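Local coordinates for protein putative glycyl-glycine endopeptidase lytM (Ruminococcus gnavus, PDB 3NYY) that probably acts as a metal-dependent endopeptidase of the M23 family, like the glycyl-glycine endopeptidase LytM, at residues Arg20-Glu25 and Thr48-Arg53; Pro37-Gly42 and Ala79-Cys84; Ala86-Val91 and Tyr235-Tyr240. All blocks are in the same frame, centred on the assembly; numbering follows the deposited sequence.

Interaction 1 (Arg20-Glu25 and Thr48-Arg53); sequences RQPVSE and TDFENR. With SO4 (sulfate ion), chain H.
The tight part of this contact is the carboxylate of Glu51 laid along the backbone of Pro22-Ser24. The Glu51 side chain, extended beyond CG, brings OE1 to 3.4 Å from Pro22 CB, while OE2 accepts from the backbone nitrogen, Ser24 N to Glu51 OE2 measuring 3.0 Å. That bond uses the syn lone pair of OE2 but is well bent, with 130° at the hydrogen. OE2 takes a second hydrogen bond from Tyr44 on helix 37-48. Deeper in, Pro22 CD sits 4.4 Å from Phe50 CD2 at the ring edge, a looser apolar touch beside the stack of Phe50 on Trp45.

On the watery side, Arg20 makes no direct bond to 48-53. Water 1 links Arg20 NH1 to Glu51 OE1, and water 2 donates to Phe50 O at 2.6 Å while accepting from Arg20 NH2; both lie in the guanidinium plane. The direct charge partner of Arg20 is Asp17. Within 48-53, Glu51 N donates to Thr48 OG1, an ST motif at the C-terminal end of helix 37-48.

With 5.3 Å between Arg20 NH1 and Glu51 OE1, the opposite charges probably interact through the bridging water, and the donors gathered on Glu51 would be expected to favour its ionised form.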
loop_
_atom_site.group_PDB
_atom_site.type_symbol
_atom_site.label_atom_id
_atom_site.label_comp_id
_atom_site.label_asym_id
_atom_site.label_seq_id
_atom_site.Cartn_x
_atom_site.Cartn_y
_atom_site.Cartn_z
ATOM N N ARG A 20 2.300 -16.262 -4.813
ATOM C CA ARG A 20 2.975 -15.005 -4.467
ATOM C C ARG A 20 3.518 -14.214 -5.667
ATOM O O ARG A 20 3.655 -12.999 -5.591
ATOM C CB ARG A 20 4.072 -15.304 -3.439
ATOM C CG ARG A 20 4.869 -14.056 -2.964
ATOM C CD ARG A 20 5.733 -14.340 -1.742
ATOM N NE ARG A 20 6.563 -15.532 -1.932
ATOM C CZ ARG A 20 7.796 -15.548 -2.409
ATOM N NH1 ARG A 20 8.420 -14.425 -2.759
ATOM N NH2 ARG A 20 8.414 -16.714 -2.581
ATOM N N GLN A 21 3.823 -14.904 -6.773
ATOM C CA GLN A 21 4.292 -14.300 -8.030
ATOM C C GLN A 21 5.578 -13.515 -7.846
ATOM O O GLN A 21 5.609 -12.325 -8.077
ATOM C CB GLN A 21 3.203 -13.423 -8.643
ATOM C CG GLN A 21 1.941 -14.141 -8.996
ATOM C CD GLN A 21 1.923 -14.794 -10.356
ATOM O OE1 GLN A 21 1.973 -14.116 -11.392
ATOM N NE2 GLN A 21 1.845 -16.163 -10.363
ATOM N N PRO A 22 6.653 -14.178 -7.383
ATOM C CA PRO A 22 7.879 -13.415 -7.041
ATOM C C PRO A 22 8.591 -12.948 -8.318
ATOM O O PRO A 22 9.126 -13.768 -9.041
ATOM C CB PRO A 22 8.703 -14.433 -6.277
ATOM C CG PRO A 22 8.242 -15.757 -6.717
ATOM C CD PRO A 22 6.805 -15.611 -7.111
ATOM N N VAL A 23 8.652 -11.641 -8.538
ATOM C CA VAL A 23 9.270 -11.087 -9.761
ATOM C C VAL A 23 10.209 -9.964 -9.355
ATOM O O VAL A 23 9.753 -8.914 -8.880
ATOM C CB VAL A 23 8.198 -10.591 -10.727
ATOM C CG1 VAL A 23 8.843 -10.054 -12.008
ATOM C CG2 VAL A 23 7.196 -11.731 -11.060
ATOM N N SER A 24 11.502 -10.211 -9.521
ATOM C CA SER A 24 12.551 -9.226 -9.295
ATOM C C SER A 24 12.455 -8.003 -10.192
ATOM O O SER A 24 11.821 -8.013 -11.223
ATOM C CB SER A 24 13.907 -9.862 -9.591
ATOM O OG SER A 24 14.073 -10.165 -10.992
ATOM N N GLU A 25 13.127 -6.925 -9.818
ATOM C CA GLU A 25 13.073 -5.730 -10.681
ATOM C C GLU A 25 13.725 -5.983 -12.062
ATOM O O GLU A 25 13.240 -5.466 -13.076
ATOM C CB GLU A 25 13.643 -4.475 -9.968
ATOM C CG GLU A 25 12.750 -3.928 -8.793
ATOM C CD GLU A 25 11.239 -3.697 -9.154
ATOM O OE1 GLU A 25 10.931 -3.119 -10.227
ATOM O OE2 GLU A 25 10.345 -4.093 -8.346
ATOM N N THR A 48 14.864 -20.737 -11.612
ATOM C CA THR A 48 15.298 -20.207 -10.307
ATOM C C THR A 48 14.638 -20.895 -9.097
ATOM O O THR A 48 14.835 -20.447 -7.970
ATOM C CB THR A 48 14.994 -18.709 -10.179
ATOM O OG1 THR A 48 13.573 -18.519 -10.255
ATOM C CG2 THR A 48 15.710 -17.883 -11.297
ATOM N N ASP A 49 13.855 -21.957 -9.338
ATOM C CA ASP A 49 13.050 -22.598 -8.300
ATOM C C ASP A 49 12.251 -21.502 -7.530
ATOM O O ASP A 49 12.280 -21.444 -6.292
ATOM C CB ASP A 49 13.942 -23.406 -7.337
ATOM C CG ASP A 49 14.772 -24.484 -8.037
ATOM O OD1 ASP A 49 14.457 -24.840 -9.212
ATOM O OD2 ASP A 49 15.747 -24.968 -7.401
ATOM N N PHE A 50 11.552 -20.651 -8.276
ATOM C CA PHE A 50 10.753 -19.542 -7.703
ATOM C C PHE A 50 11.591 -18.591 -6.850
ATOM O O PHE A 50 11.239 -18.263 -5.709
ATOM C CB PHE A 50 9.516 -20.041 -6.954
ATOM C CG PHE A 50 8.473 -20.588 -7.871
ATOM C CD1 PHE A 50 8.626 -21.843 -8.409
ATOM C CD2 PHE A 50 7.390 -19.803 -8.276
ATOM C CE1 PHE A 50 7.679 -22.342 -9.299
ATOM C CE2 PHE A 50 6.467 -20.294 -9.140
ATOM C CZ PHE A 50 6.600 -21.562 -9.640
ATOM N N GLU A 51 12.676 -18.140 -7.454
ATOM C CA GLU A 51 13.637 -17.219 -6.864
ATOM C C GLU A 51 14.334 -17.755 -5.620
ATOM O O GLU A 51 14.808 -16.971 -4.806
ATOM C CB GLU A 51 13.010 -15.846 -6.590
ATOM C CG GLU A 51 12.545 -15.115 -7.878
ATOM C CD GLU A 51 12.319 -13.602 -7.675
ATOM O OE1 GLU A 51 11.902 -13.195 -6.571
ATOM O OE2 GLU A 51 12.564 -12.857 -8.656
ATOM N N ASN A 52 14.485 -19.072 -5.537
ATOM C CA ASN A 52 15.307 -19.697 -4.505
ATOM C C ASN A 52 16.750 -19.985 -4.899
ATOM O O ASN A 52 17.601 -20.207 -4.016
ATOM C CB ASN A 52 14.589 -20.932 -3.964
ATOM C CG ASN A 52 13.458 -20.555 -3.045
ATOM O OD1 ASN A 52 13.700 -20.001 -1.987
ATOM N ND2 ASN A 52 12.227 -20.811 -3.449
ATOM N N ARG A 53 17.033 -19.950 -6.203
ATOM C CA ARG A 53 18.343 -20.123 -6.752
ATOM C C ARG A 53 18.580 -19.078 -7.814
ATOM O O ARG A 53 17.634 -18.517 -8.408
ATOM C CB ARG A 53 18.538 -21.506 -7.383
ATOM C CG ARG A 53 18.206 -22.683 -6.453
ATOM C CD ARG A 53 18.700 -24.000 -7.089
ATOM N NE ARG A 53 20.154 -24.114 -6.991
ATOM C CZ ARG A 53 20.855 -25.229 -7.205
ATOM N NH1 ARG A 53 20.258 -26.364 -7.563
ATOM N NH2 ARG A 53 22.175 -25.188 -7.084
HETATM S S SO4 H . 22.620 -21.545 -7.879
HETATM O O1 SO4 H . 22.311 -20.271 -7.198
HETATM O O2 SO4 H . 21.654 -21.826 -8.946
HETATM O O3 SO4 H . 23.934 -21.431 -8.493
HETATM O O4 SO4 H . 22.610 -22.612 -6.881
HETATM O O HOH W 1 11.439 -13.968 -3.987
HETATM O O HOH W 2 11.171 -16.922 -3.426
#

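Interaction 2 (Pro37-Gly42 and Ala79-Cys84); sequences PGRDVG and AYVQSC
Helix segments 37-42 and 79-84 cross with their N-to-C directions at 120° and their axes 8.2 Å apart at closest approach. The backbones come nearest where Gly38 CA lies 4.6 Å from Cys84 CA, and a side chain on Gly38 would run into Cys84 C. Gly42, one turn on, would be crowded in the same way by Cys84 SG and the Tyr80 ring.

Cys84 fills this glycine face: CB rests 3.2 Å from Gly38 O, and SG, anti to its own carbonyl carbon, lies 3.7 Å from Gly42 CA. The same sulfur sits over one face of the Tyr80 ring, toward the rim. Tyr80 has CG anti to its backbone N (chi1 170°), which carries OH across to Gly42 O, donating at 2.7 Å to a lone pair in the carbonyl plane. An alanine at Tyr80 would lose this bond and would probably loosen the packing around Gly42 and Cys84. Val81 CG2 touches Arg39 CA at 3.9 Å, while the Arg39 guanidinium turns to grip Asp40 OD1 side-on with NE and NH2.

Gly38 and Gly42, a Gly-x-x-x-Gly pair on one face of helix 37-48, thus allow a close crossing with helix 77-88 within the helical LytM N-terminal domain.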
loop_
_atom_site.group_PDB
_atom_site.type_symbol
_atom_site.label_atom_id
_atom_site.label_comp_id
_atom_site.label_asym_id
_atom_site.label_seq_id
_atom_site.Cartn_x
_atom_site.Cartn_y
_atom_site.Cartn_z
ATOM N N PRO A 37 4.926 -12.866 -22.063
ATOM C CA PRO A 37 5.386 -12.682 -20.683
ATOM C C PRO A 37 5.047 -13.836 -19.766
ATOM O O PRO A 37 5.881 -14.168 -18.888
ATOM C CB PRO A 37 4.698 -11.386 -20.245
ATOM C CG PRO A 37 3.479 -11.347 -21.118
ATOM C CD PRO A 37 3.917 -11.865 -22.439
ATOM N N GLY A 38 3.893 -14.483 -19.969
ATOM C CA GLY A 38 3.521 -15.652 -19.167
ATOM C C GLY A 38 4.536 -16.785 -19.335
ATOM O O GLY A 38 4.994 -17.416 -18.355
ATOM N N ARG A 39 4.914 -17.057 -20.567
ATOM C CA ARG A 39 5.923 -18.076 -20.824
ATOM C C ARG A 39 7.226 -17.748 -20.124
ATOM O O ARG A 39 7.821 -18.630 -19.500
ATOM C CB ARG A 39 6.203 -18.223 -22.317
ATOM C CG ARG A 39 7.056 -19.417 -22.645
ATOM C CD ARG A 39 7.636 -19.317 -24.057
ATOM N NE ARG A 39 8.720 -18.321 -24.082
ATOM C CZ ARG A 39 9.623 -18.185 -25.071
ATOM N NH1 ARG A 39 9.569 -18.968 -26.132
ATOM N NH2 ARG A 39 10.596 -17.287 -24.955
ATOM N N ASP A 40 7.708 -16.519 -20.302
ATOM C CA ASP A 40 9.031 -16.138 -19.815
ATOM C C ASP A 40 9.099 -16.069 -18.295
ATOM O O ASP A 40 10.061 -16.557 -17.704
ATOM C CB ASP A 40 9.502 -14.854 -20.477
ATOM C CG ASP A 40 9.774 -15.032 -21.966
ATOM O OD1 ASP A 40 9.765 -16.184 -22.469
ATOM O OD2 ASP A 40 9.996 -13.992 -22.631
ATOM N N VAL A 41 8.046 -15.573 -17.653
ATOM C CA VAL A 41 8.018 -15.583 -16.179
ATOM C C VAL A 41 7.937 -17.029 -15.650
ATOM O O VAL A 41 8.588 -17.405 -14.665
ATOM C CB VAL A 41 6.913 -14.661 -15.575
ATOM C CG1 VAL A 41 5.486 -15.313 -15.645
ATOM C CG2 VAL A 41 7.348 -14.213 -14.188
ATOM N N GLY A 42 7.193 -17.872 -16.345
ATOM C CA GLY A 42 7.108 -19.283 -16.014
ATOM C C GLY A 42 8.463 -19.970 -16.101
ATOM O O GLY A 42 8.816 -20.748 -15.227
ATOM N N ALA A 79 0.100 -27.529 -18.590
ATOM C CA ALA A 79 -0.813 -26.926 -17.590
ATOM C C ALA A 79 -0.199 -25.715 -16.901
ATOM O O ALA A 79 -0.888 -24.730 -16.637
ATOM C CB ALA A 79 -1.240 -27.976 -16.547
ATOM N N TYR A 80 1.087 -25.826 -16.581
ATOM C CA TYR A 80 1.808 -24.779 -15.908
ATOM C C TYR A 80 1.921 -23.510 -16.704
ATOM O O TYR A 80 1.635 -22.431 -16.176
ATOM C CB TYR A 80 3.198 -25.253 -15.539
ATOM C CG TYR A 80 4.152 -24.212 -15.037
ATOM C CD1 TYR A 80 3.970 -23.597 -13.807
ATOM C CD2 TYR A 80 5.249 -23.826 -15.773
ATOM C CE1 TYR A 80 4.867 -22.666 -13.320
ATOM C CE2 TYR A 80 6.164 -22.917 -15.296
ATOM C CZ TYR A 80 5.980 -22.323 -14.064
ATOM O OH TYR A 80 6.861 -21.409 -13.532
ATOM N N VAL A 81 2.336 -23.619 -17.962
ATOM C CA VAL A 81 2.484 -22.409 -18.784
ATOM C C VAL A 81 1.093 -21.777 -19.081
ATOM O O VAL A 81 0.979 -20.555 -19.216
ATOM C CB VAL A 81 3.290 -22.649 -20.089
ATOM C CG1 VAL A 81 2.514 -23.549 -21.129
ATOM C CG2 VAL A 81 3.737 -21.303 -20.695
ATOM N N GLN A 82 0.058 -22.608 -19.154
ATOM C CA GLN A 82 -1.293 -22.075 -19.361
ATOM C C GLN A 82 -1.666 -21.216 -18.151
ATOM O O GLN A 82 -2.253 -20.142 -18.344
ATOM C CB GLN A 82 -2.318 -23.178 -19.575
ATOM C CG GLN A 82 -3.756 -22.695 -19.656
ATOM C CD GLN A 82 -4.710 -23.864 -19.834
ATOM O OE1 GLN A 82 -4.662 -24.840 -19.083
ATOM N NE2 GLN A 82 -5.547 -23.794 -20.861
ATOM N N SER A 83 -1.326 -21.663 -16.912
ATOM C CA SER A 83 -1.607 -20.878 -15.720
ATOM C C SER A 83 -0.847 -19.540 -15.729
ATOM O O SER A 83 -1.430 -18.488 -15.424
ATOM C CB SER A 83 -1.334 -21.652 -14.417
ATOM O OG SER A 83 -2.171 -22.804 -14.365
ATOM N N CYS A 84 0.439 -19.578 -16.098
ATOM C CA CYS A 84 1.249 -18.364 -16.190
ATOM C C CYS A 84 0.662 -17.416 -17.245
ATOM O O CYS A 84 0.499 -16.223 -16.961
ATOM C CB CYS A 84 2.687 -18.679 -16.534
ATOM S SG CYS A 84 3.552 -19.684 -15.293
#

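Interaction 3 (Ala86-Val91 and Tyr235-Tyr240)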
loop_
_atom_site.group_PDB
_atom_site.type_symbol
_atom_site.label_atom_id
_atom_site.label_comp_id
_atom_site.label_asym_id
_atom_site.label_seq_id
_atom_site.Cartn_x
_atom_site.Cartn_y
_atom_site.Cartn_z
ATOM N N ALA A 86 -2.404 -17.317 -18.324
ATOM C CA ALA A 86 -3.743 -16.869 -17.911
ATOM C C ALA A 86 -3.615 -15.590 -17.055
ATOM O O ALA A 86 -4.472 -14.715 -17.144
ATOM C CB ALA A 86 -4.461 -17.962 -17.124
ATOM N N ILE A 87 -2.581 -15.476 -16.215
ATOM C CA ILE A 87 -2.355 -14.293 -15.394
ATOM C C ILE A 87 -1.806 -13.123 -16.218
ATOM O O ILE A 87 -2.236 -11.987 -16.050
ATOM C CB ILE A 87 -1.415 -14.588 -14.226
ATOM C CG1 ILE A 87 -2.046 -15.625 -13.310
ATOM C CG2 ILE A 87 -1.029 -13.334 -13.355
ATOM C CD1 ILE A 87 -1.025 -16.216 -12.349
ATOM N N TRP A 88 -0.832 -13.423 -17.077
ATOM C CA TRP A 88 0.039 -12.394 -17.679
ATOM C C TRP A 88 -0.367 -11.998 -19.088
ATOM O O TRP A 88 -0.255 -10.824 -19.420
ATOM C CB TRP A 88 1.520 -12.828 -17.683
ATOM C CG TRP A 88 2.090 -12.833 -16.321
ATOM C CD1 TRP A 88 1.925 -13.807 -15.396
ATOM C CD2 TRP A 88 2.856 -11.791 -15.706
ATOM N NE1 TRP A 88 2.565 -13.427 -14.203
ATOM C CE2 TRP A 88 3.142 -12.205 -14.387
ATOM C CE3 TRP A 88 3.321 -10.551 -16.130
ATOM C CZ2 TRP A 88 3.865 -11.422 -13.503
ATOM C CZ3 TRP A 88 4.114 -9.786 -15.245
ATOM C CH2 TRP A 88 4.353 -10.212 -13.947
ATOM N N ASN A 89 -0.828 -12.932 -19.919
ATOM C CA ASN A 89 -0.880 -12.675 -21.361
ATOM C C ASN A 89 -2.088 -11.910 -21.888
ATOM O O ASN A 89 -2.044 -11.389 -23.027
ATOM C CB ASN A 89 -0.693 -13.973 -22.146
ATOM C CG ASN A 89 0.746 -14.439 -22.170
ATOM O OD1 ASN A 89 1.495 -14.221 -21.218
ATOM N ND2 ASN A 89 1.144 -15.057 -23.277
ATOM N N ASP A 90 -3.170 -11.872 -21.106
ATOM C CA ASP A 90 -4.397 -11.193 -21.512
ATOM C C ASP A 90 -4.463 -9.733 -21.068
ATOM O O ASP A 90 -5.379 -9.013 -21.510
ATOM C CB ASP A 90 -5.676 -11.910 -21.031
ATOM C CG ASP A 90 -5.842 -13.312 -21.599
ATOM O OD1 ASP A 90 -5.196 -13.671 -22.628
ATOM O OD2 ASP A 90 -6.640 -14.070 -20.999
ATOM N N VAL A 91 -3.546 -9.284 -20.220
ATOM C CA VAL A 91 -3.578 -7.930 -19.682
ATOM C C VAL A 91 -3.041 -6.963 -20.703
ATOM O O VAL A 91 -1.827 -6.962 -21.013
ATOM C CB VAL A 91 -2.791 -7.861 -18.361
ATOM C CG1 VAL A 91 -2.640 -6.416 -17.839
ATOM C CG2 VAL A 91 -3.553 -8.767 -17.281
ATOM N N TYR A 235 -0.209 -8.109 -7.879
ATOM C CA TYR A 235 0.694 -6.986 -7.836
ATOM C C TYR A 235 1.711 -6.965 -8.997
ATOM O O TYR A 235 1.843 -5.946 -9.687
ATOM C CB TYR A 235 1.400 -6.895 -6.461
ATOM C CG TYR A 235 2.422 -5.788 -6.385
ATOM C CD1 TYR A 235 2.003 -4.496 -6.077
ATOM C CD2 TYR A 235 3.786 -6.006 -6.654
ATOM C CE1 TYR A 235 2.895 -3.449 -6.000
ATOM C CE2 TYR A 235 4.692 -4.903 -6.571
ATOM C CZ TYR A 235 4.200 -3.643 -6.268
ATOM O OH TYR A 235 5.025 -2.498 -6.173
ATOM N N PRO A 236 2.416 -8.090 -9.253
ATOM C CA PRO A 236 3.426 -7.984 -10.329
ATOM C C PRO A 236 2.872 -7.715 -11.735
ATOM O O PRO A 236 3.462 -6.901 -12.495
ATOM C CB PRO A 236 4.199 -9.321 -10.208
ATOM C CG PRO A 236 4.011 -9.696 -8.712
ATOM C CD PRO A 236 2.578 -9.320 -8.463
ATOM N N VAL A 237 1.736 -8.321 -12.070
ATOM C CA VAL A 237 1.089 -8.023 -13.372
ATOM C C VAL A 237 0.564 -6.584 -13.425
ATOM O O VAL A 237 0.654 -5.920 -14.440
ATOM C CB VAL A 237 0.087 -9.084 -13.777
ATOM C CG1 VAL A 237 -1.232 -9.008 -12.990
ATOM C CG2 VAL A 237 -0.224 -9.039 -15.332
ATOM N N LEU A 238 0.143 -6.041 -12.273
ATOM C CA LEU A 238 -0.259 -4.640 -12.227
ATOM C C LEU A 238 0.933 -3.750 -12.489
ATOM O O LEU A 238 0.803 -2.781 -13.234
ATOM C CB LEU A 238 -0.902 -4.262 -10.894
ATOM C CG LEU A 238 -2.335 -4.720 -10.708
ATOM C CD1 LEU A 238 -2.786 -4.659 -9.251
ATOM C CD2 LEU A 238 -3.342 -3.883 -11.622
ATOM N N ARG A 239 2.091 -4.063 -11.872
ATOM C CA ARG A 239 3.315 -3.288 -12.112
ATOM C C ARG A 239 3.718 -3.336 -13.558
ATOM O O ARG A 239 4.138 -2.331 -14.133
ATOM C CB ARG A 239 4.470 -3.790 -11.250
ATOM C CG ARG A 239 4.295 -3.512 -9.785
ATOM C CD ARG A 239 4.267 -2.050 -9.456
ATOM N NE ARG A 239 5.337 -1.262 -10.060
ATOM C CZ ARG A 239 6.518 -1.013 -9.510
ATOM N NH1 ARG A 239 6.854 -1.518 -8.316
ATOM N NH2 ARG A 239 7.373 -0.220 -10.158
ATOM N N TYR A 240 3.549 -4.508 -14.174
ATOM C CA TYR A 240 3.839 -4.698 -15.601
ATOM C C TYR A 240 2.943 -3.844 -16.496
ATOM O O TYR A 240 3.415 -3.302 -17.508
ATOM C CB TYR A 240 3.732 -6.194 -15.937
ATOM C CG TYR A 240 3.411 -6.588 -17.351
ATOM C CD1 TYR A 240 4.424 -6.797 -18.275
ATOM C CD2 TYR A 240 2.106 -6.811 -17.738
ATOM C CE1 TYR A 240 4.123 -7.198 -19.566
ATOM C CE2 TYR A 240 1.777 -7.182 -19.019
ATOM C CZ TYR A 240 2.807 -7.383 -19.931
ATOM O OH TYR A 240 2.485 -7.767 -21.209
HETATM O O HOH W 3 0.036 -8.997 -21.370
#
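Trp88 lays one face of its six-membered ring over Val237: Val237 CB stands 4.1 Å from the ring centroid and only 4° off the normal, a well-centred CH-pi contact. The two side chains slide past each other in opposite directions, so Val237 CG2 also reaches the ring, 3.9 Å from Trp88 CE3. With CG2 anti to its backbone N, Val237 points this methyl at segment 86-91, where it meets Ile87 O at 3.6 Å and, tip to tip, Val91 CG2.

The far end of the indole is held by the helix 235-240 at two further points. Trp88 CH2 approaches Pro236 CB to 3.8 Å, crossing it obliquely, and the CZ3 corner lies against Tyr240 CB. Tyr240 has CG anti to its backbone N (chi1 155°) and turns a ring face to the edge of Trp88. The pair is edge-to-face, with centroids 5.6 Å apart and planes at 67°; Trp88 CE3 lies above the Tyr240 ring toward its rim.

Polar groups are handled at the margins of this apolar patch. The indole NE1 donates to Gln21 OE1, outside the two segments. At the other end, water 3 accepts from Tyr240 OH at 2.7 Å and donates to both Trp88 O and Val91 O, joining the backbone of 88-91 to the tip of the tyrosine. Val237 also touches Ile221, and Ile87 packs on Leu223, so the end of helix 77-88 and helix 235-240 meet beside strand 216-225 of the large antiparallel sheet.

No direct hydrogen bond spans the two segments, so the chemistry implies an association through dispersion and aromatic contacts, with a water between the tyrosine hydroxyl and two backbone carbonyls adding a polar bridge.

Overall arrangement
From the N terminus, the loop after helix 16-20 first pairs with the loop after helix 37-48, so interaction 1 closes a mostly helical loop of 22 residues. Interaction 2 opens inside that loop, on helix 37-48, and closes beyond it on helix 77-88; the two therefore cross, and they touch where Phe50 meets Tyr80 and Val23 meets Val41. Interaction 3 follows in series, spanning 143 residues that include much of the beta structure, and brings helix 235-240 back to the end of helix 77-88. That helix serves interactions 2 and 3. Gln21 joins interaction 1 to 3 through Trp88, and Asn89 joins 3 to 2 through Gly38, tying the N-terminal helices to the strand-rich part.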